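PDB 3TQK: phospho-2-dehydro-3-deoxyheptonate aldolase from Francisella tularensis, which probably condenses phosphoenolpyruvate with D-erythrose 4-phosphate to give 3-deoxy-D-arabino-heptulosonate 7-phosphate, the first step of chorismate biosynthesis. Local coordinates for residues I256-N268 / H289-N301. Residues are numbered along the deposited sequence; the frame is centred on the assembly and turned at random.
Sequences INTKVMIDCSHGN and HSNDIFGVMIESN. With MN (manganese (II) ion), chain B.
Val260 and Ile293 begin the pairing of strands 260-263 and 293-299, the seventh and eighth of a TIM barrel, joined by a beta-alpha-beta crossover through helix 276-289. The strand axes run 20° from parallel, and five backbone hydrogen bonds alternate between them. Val260 gives its N-H to Asp292 O and takes Phe294 N on its O; Ile262 likewise donates to Gly295 O and accepts from Met297 N, and Cys264 N ends on Met297 O. A beta bulge shifts the register by one between Val260 and Met261, and there Phe294 CE1 lies 3.6 Å from Met261 CE, the methyl meeting the ring obliquely. On the sheet face opposite Met261 and Met297, Ile262 CD1 meets Ile293 CD1 at 3.6 Å. A water accepts from Lys259 NZ and donates to Asp292 OD1, bridging charges 4.5 Å apart.

At the C-terminal end of the barrel, Glu299 OE2 (2.0 Å), ending its strand, and His266 NE2 (2.2 Å), in the turn after strand 260-263, bind manganese with Cys58 and Asp322. Asp263 OD2, also salt-bridged to Lys183, accepts from His266 ND1 at 2.7 Å, nearly in the ring plane, which fixes the imidazole's rotation, while OD1 takes Ser265 N in an Asx turn. Glu299 OE1 accepts from a water that also receives His266 N-H. Ser265 OG, opposite its own backbone N (chi1 -162°), reaches Glu299 OE1 at 2.6 Å on the anti side, 25° out of the carboxylate plane.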
loop_
_atom_site.group_PDB
_atom_site.type_symbol
_atom_site.label_atom_id
_atom_site.label_comp_id
_atom_site.label_asym_id
_atom_site.label_seq_id
_atom_site.Cartn_x
_atom_site.Cartn_y
_atom_site.Cartn_z
ATOM N N ILE A 256 -22.699 -5.019 3.089
ATOM C CA ILE A 256 -22.162 -5.463 1.806
ATOM C C ILE A 256 -22.726 -6.852 1.555
ATOM O O ILE A 256 -22.620 -7.730 2.407
ATOM C CB ILE A 256 -20.614 -5.512 1.808
ATOM C CG1 ILE A 256 -20.030 -4.099 1.972
ATOM C CG2 ILE A 256 -20.091 -6.217 0.539
ATOM C CD1 ILE A 256 -20.398 -3.081 0.843
ATOM N N ASN A 257 -23.315 -7.045 0.382
ATOM C CA ASN A 257 -24.049 -8.273 0.073
ATOM C C ASN A 257 -23.393 -9.149 -0.985
ATOM O O ASN A 257 -23.977 -10.156 -1.394
ATOM C CB ASN A 257 -25.458 -7.911 -0.365
ATOM C CG ASN A 257 -26.202 -7.118 0.692
ATOM O OD1 ASN A 257 -26.681 -6.017 0.428
ATOM N ND2 ASN A 257 -26.271 -7.659 1.903
ATOM N N THR A 258 -22.186 -8.783 -1.413
ATOM C CA THR A 258 -21.423 -9.591 -2.363
ATOM C C THR A 258 -20.933 -10.857 -1.685
ATOM O O THR A 258 -20.838 -10.912 -0.455
ATOM C CB THR A 258 -20.223 -8.830 -2.941
ATOM O OG1 THR A 258 -19.324 -8.432 -1.888
ATOM C CG2 THR A 258 -20.702 -7.606 -3.713
ATOM N N LYS A 259 -20.629 -11.874 -2.486
ATOM C CA LYS A 259 -20.251 -13.184 -1.942
ATOM C C LYS A 259 -18.730 -13.353 -1.824
ATOM O O LYS A 259 -17.973 -12.417 -2.083
ATOM C CB LYS A 259 -20.856 -14.316 -2.784
ATOM C CG LYS A 259 -22.339 -14.193 -3.072
ATOM C CD LYS A 259 -23.211 -14.274 -1.852
ATOM C CE LYS A 259 -24.651 -14.541 -2.291
ATOM N NZ LYS A 259 -25.522 -14.858 -1.153
ATOM N N VAL A 260 -18.304 -14.557 -1.443
ATOM C CA VAL A 260 -16.914 -14.850 -1.097
ATOM C C VAL A 260 -16.223 -15.658 -2.187
ATOM O O VAL A 260 -16.796 -16.608 -2.719
ATOM C CB VAL A 260 -16.857 -15.672 0.217
ATOM C CG1 VAL A 260 -15.454 -16.153 0.505
ATOM C CG2 VAL A 260 -17.396 -14.849 1.389
HETATM N N MSE A 261 -14.997 -15.268 -2.509
HETATM C CA MSE A 261 -14.101 -16.054 -3.346
HETATM C C MSE A 261 -13.007 -16.677 -2.470
HETATM O O MSE A 261 -12.524 -16.034 -1.530
HETATM C CB MSE A 261 -13.459 -15.170 -4.420
HETATM C CG MSE A 261 -12.319 -15.850 -5.199
HETATM SE SE MSE A 261 -11.600 -14.731 -6.618
HETATM C CE MSE A 261 -13.158 -14.653 -7.822
ATOM N N ILE A 262 -12.597 -17.908 -2.790
ATOM C CA ILE A 262 -11.530 -18.572 -2.044
ATOM C C ILE A 262 -10.337 -18.945 -2.937
ATOM O O ILE A 262 -10.483 -19.616 -3.947
ATOM C CB ILE A 262 -12.050 -19.824 -1.303
ATOM C CG1 ILE A 262 -13.309 -19.478 -0.499
ATOM C CG2 ILE A 262 -10.964 -20.385 -0.375
ATOM C CD1 ILE A 262 -13.891 -20.616 0.288
ATOM N N ASP A 263 -9.153 -18.501 -2.546
ATOM C CA ASP A 263 -7.914 -18.875 -3.226
ATOM C C ASP A 263 -7.549 -20.275 -2.771
ATOM O O ASP A 263 -7.372 -20.490 -1.581
ATOM C CB ASP A 263 -6.805 -17.889 -2.848
ATOM C CG ASP A 263 -5.562 -18.005 -3.742
ATOM O OD1 ASP A 263 -5.381 -19.047 -4.411
ATOM O OD2 ASP A 263 -4.757 -17.039 -3.765
ATOM N N CYS A 264 -7.460 -21.236 -3.691
ATOM C CA CYS A 264 -7.009 -22.579 -3.320
ATOM C C CYS A 264 -5.495 -22.648 -3.074
ATOM O O CYS A 264 -5.005 -23.635 -2.514
ATOM C CB CYS A 264 -7.356 -23.603 -4.402
ATOM S SG CYS A 264 -9.094 -23.700 -4.786
ATOM N N SER A 265 -4.769 -21.618 -3.505
ATOM C CA SER A 265 -3.310 -21.609 -3.473
ATOM C C SER A 265 -2.775 -20.685 -2.368
ATOM O O SER A 265 -3.483 -20.376 -1.409
ATOM C CB SER A 265 -2.783 -21.171 -4.849
ATOM O OG SER A 265 -1.429 -21.529 -5.019
ATOM N N HIS A 266 -1.523 -20.256 -2.519
ATOM C CA HIS A 266 -0.841 -19.371 -1.558
ATOM C C HIS A 266 -1.020 -19.835 -0.111
ATOM O O HIS A 266 -0.681 -20.972 0.209
ATOM C CB HIS A 266 -1.258 -17.913 -1.792
ATOM C CG HIS A 266 -1.029 -17.465 -3.200
ATOM N ND1 HIS A 266 -2.055 -17.327 -4.111
ATOM C CD2 HIS A 266 0.114 -17.192 -3.873
ATOM C CE1 HIS A 266 -1.554 -16.953 -5.276
ATOM N NE2 HIS A 266 -0.239 -16.877 -5.161
ATOM N N GLY A 267 -1.558 -18.982 0.754
ATOM C CA GLY A 267 -1.687 -19.331 2.168
ATOM C C GLY A 267 -2.597 -20.511 2.475
ATOM O O GLY A 267 -2.419 -21.182 3.498
ATOM N N ASN A 268 -3.575 -20.777 1.614
ATOM C CA ASN A 268 -4.520 -21.873 1.882
ATOM C C ASN A 268 -3.953 -23.257 1.545
ATOM O O ASN A 268 -4.220 -24.230 2.253
ATOM C CB ASN A 268 -5.862 -21.635 1.169
ATOM C CG ASN A 268 -6.787 -20.720 1.951
ATOM O OD1 ASN A 268 -7.593 -19.981 1.380
ATOM N ND2 ASN A 268 -6.680 -20.770 3.260
ATOM N N HIS A 289 -24.059 -26.934 -0.686
ATOM C CA HIS A 289 -25.081 -26.697 0.344
ATOM C C HIS A 289 -25.303 -25.226 0.733
ATOM O O HIS A 289 -26.133 -24.925 1.596
ATOM C CB HIS A 289 -24.738 -27.527 1.581
ATOM C CG HIS A 289 -24.822 -29.005 1.347
ATOM N ND1 HIS A 289 -23.730 -29.841 1.450
ATOM C CD2 HIS A 289 -25.868 -29.793 0.997
ATOM C CE1 HIS A 289 -24.102 -31.082 1.188
ATOM N NE2 HIS A 289 -25.394 -31.080 0.907
ATOM N N SER A 290 -24.577 -24.320 0.085
ATOM C CA SER A 290 -24.660 -22.899 0.371
ATOM C C SER A 290 -24.216 -22.105 -0.862
ATOM O O SER A 290 -23.345 -22.543 -1.607
ATOM C CB SER A 290 -23.780 -22.571 1.577
ATOM O OG SER A 290 -23.607 -21.179 1.746
ATOM N N ASN A 291 -24.838 -20.948 -1.076
ATOM C CA ASN A 291 -24.498 -20.078 -2.186
ATOM C C ASN A 291 -23.536 -18.960 -1.737
ATOM O O ASN A 291 -23.358 -17.986 -2.456
ATOM C CB ASN A 291 -25.775 -19.484 -2.824
ATOM C CG ASN A 291 -26.534 -20.496 -3.717
ATOM O OD1 ASN A 291 -26.626 -21.673 -3.401
ATOM N ND2 ASN A 291 -27.092 -20.016 -4.822
ATOM N N ASP A 292 -22.916 -19.109 -0.563
ATOM C CA ASP A 292 -22.000 -18.084 -0.022
ATOM C C ASP A 292 -20.687 -17.944 -0.796
ATOM O O ASP A 292 -20.159 -16.836 -0.921
ATOM C CB ASP A 292 -21.642 -18.373 1.442
ATOM C CG ASP A 292 -22.807 -18.147 2.402
ATOM O OD1 ASP A 292 -23.730 -17.366 2.096
ATOM O OD2 ASP A 292 -22.767 -18.737 3.496
ATOM N N ILE A 293 -20.141 -19.073 -1.247
ATOM C CA ILE A 293 -18.930 -19.081 -2.057
ATOM C C ILE A 293 -19.368 -18.950 -3.503
ATOM O O ILE A 293 -20.179 -19.749 -3.977
ATOM C CB ILE A 293 -18.116 -20.383 -1.875
ATOM C CG1 ILE A 293 -17.696 -20.570 -0.407
ATOM C CG2 ILE A 293 -16.883 -20.369 -2.770
ATOM C CD1 ILE A 293 -17.174 -21.990 -0.048
ATOM N N PHE A 294 -18.870 -17.925 -4.192
ATOM C CA PHE A 294 -19.154 -17.751 -5.622
ATOM C C PHE A 294 -18.005 -18.127 -6.533
ATOM O O PHE A 294 -18.223 -18.347 -7.730
ATOM C CB PHE A 294 -19.563 -16.310 -5.944
ATOM C CG PHE A 294 -18.403 -15.354 -6.107
ATOM C CD1 PHE A 294 -17.752 -15.222 -7.326
ATOM C CD2 PHE A 294 -17.990 -14.557 -5.044
ATOM C CE1 PHE A 294 -16.708 -14.339 -7.483
ATOM C CE2 PHE A 294 -16.936 -13.663 -5.191
ATOM C CZ PHE A 294 -16.293 -13.559 -6.418
ATOM N N GLY A 295 -16.787 -18.171 -5.997
ATOM C CA GLY A 295 -15.594 -18.308 -6.836
ATOM C C GLY A 295 -14.386 -18.906 -6.136
ATOM O O GLY A 295 -14.323 -18.954 -4.904
ATOM N N VAL A 296 -13.447 -19.395 -6.948
ATOM C CA VAL A 296 -12.165 -19.876 -6.466
ATOM C C VAL A 296 -11.038 -19.363 -7.360
ATOM O O VAL A 296 -11.282 -18.892 -8.478
ATOM C CB VAL A 296 -12.128 -21.415 -6.394
ATOM C CG1 VAL A 296 -13.178 -21.920 -5.414
ATOM C CG2 VAL A 296 -12.335 -22.042 -7.783
HETATM N N MSE A 297 -9.814 -19.418 -6.840
HETATM C CA MSE A 297 -8.612 -19.172 -7.641
HETATM C C MSE A 297 -7.767 -20.424 -7.633
HETATM O O MSE A 297 -7.626 -21.066 -6.600
HETATM C CB MSE A 297 -7.778 -18.034 -7.075
HETATM C CG MSE A 297 -8.573 -16.828 -6.606
HETATM SE SE MSE A 297 -7.408 -15.278 -6.338
HETATM C CE MSE A 297 -6.736 -15.095 -8.174
ATOM N N ILE A 298 -7.212 -20.765 -8.791
ATOM C CA ILE A 298 -6.322 -21.905 -8.932
ATOM C C ILE A 298 -5.067 -21.433 -9.647
ATOM O O ILE A 298 -5.156 -20.695 -10.627
ATOM C CB ILE A 298 -6.956 -22.990 -9.802
ATOM C CG1 ILE A 298 -8.242 -23.511 -9.169
ATOM C CG2 ILE A 298 -5.959 -24.129 -10.055
ATOM C CD1 ILE A 298 -9.063 -24.341 -10.124
ATOM N N GLU A 299 -3.903 -21.845 -9.153
ATOM C CA GLU A 299 -2.635 -21.539 -9.818
ATOM C C GLU A 299 -2.242 -22.745 -10.660
ATOM O O GLU A 299 -1.998 -23.830 -10.137
ATOM C CB GLU A 299 -1.541 -21.132 -8.810
ATOM C CG GLU A 299 -1.647 -19.656 -8.380
ATOM C CD GLU A 299 -0.500 -19.172 -7.486
ATOM O OE1 GLU A 299 -0.106 -19.888 -6.535
ATOM O OE2 GLU A 299 -0.010 -18.046 -7.728
ATOM N N SER A 300 -2.229 -22.543 -11.974
ATOM C CA SER A 300 -2.162 -23.632 -12.938
ATOM C C SER A 300 -1.244 -23.272 -14.103
ATOM O O SER A 300 -1.166 -22.110 -14.499
ATOM C CB SER A 300 -3.579 -23.912 -13.458
ATOM O OG SER A 300 -3.577 -24.698 -14.639
ATOM N N ASN A 301 -0.565 -24.267 -14.664
ATOM C CA ASN A 301 0.309 -24.035 -15.830
ATOM C C ASN A 301 0.391 -25.297 -16.692
ATOM O O ASN A 301 -0.317 -26.268 -16.437
ATOM C CB ASN A 301 1.711 -23.578 -15.372
ATOM C CG ASN A 301 2.324 -22.495 -16.283
ATOM O OD1 ASN A 301 2.164 -22.509 -17.512
ATOM N ND2 ASN A 301 3.044 -21.560 -15.667
HETATM MN MN MN B . 1.329 -16.867 -6.760
HETATM O O HOH W 1 -25.654 -17.533 -0.077
HETATM O O HOH W 2 1.109 -20.173 -3.929
#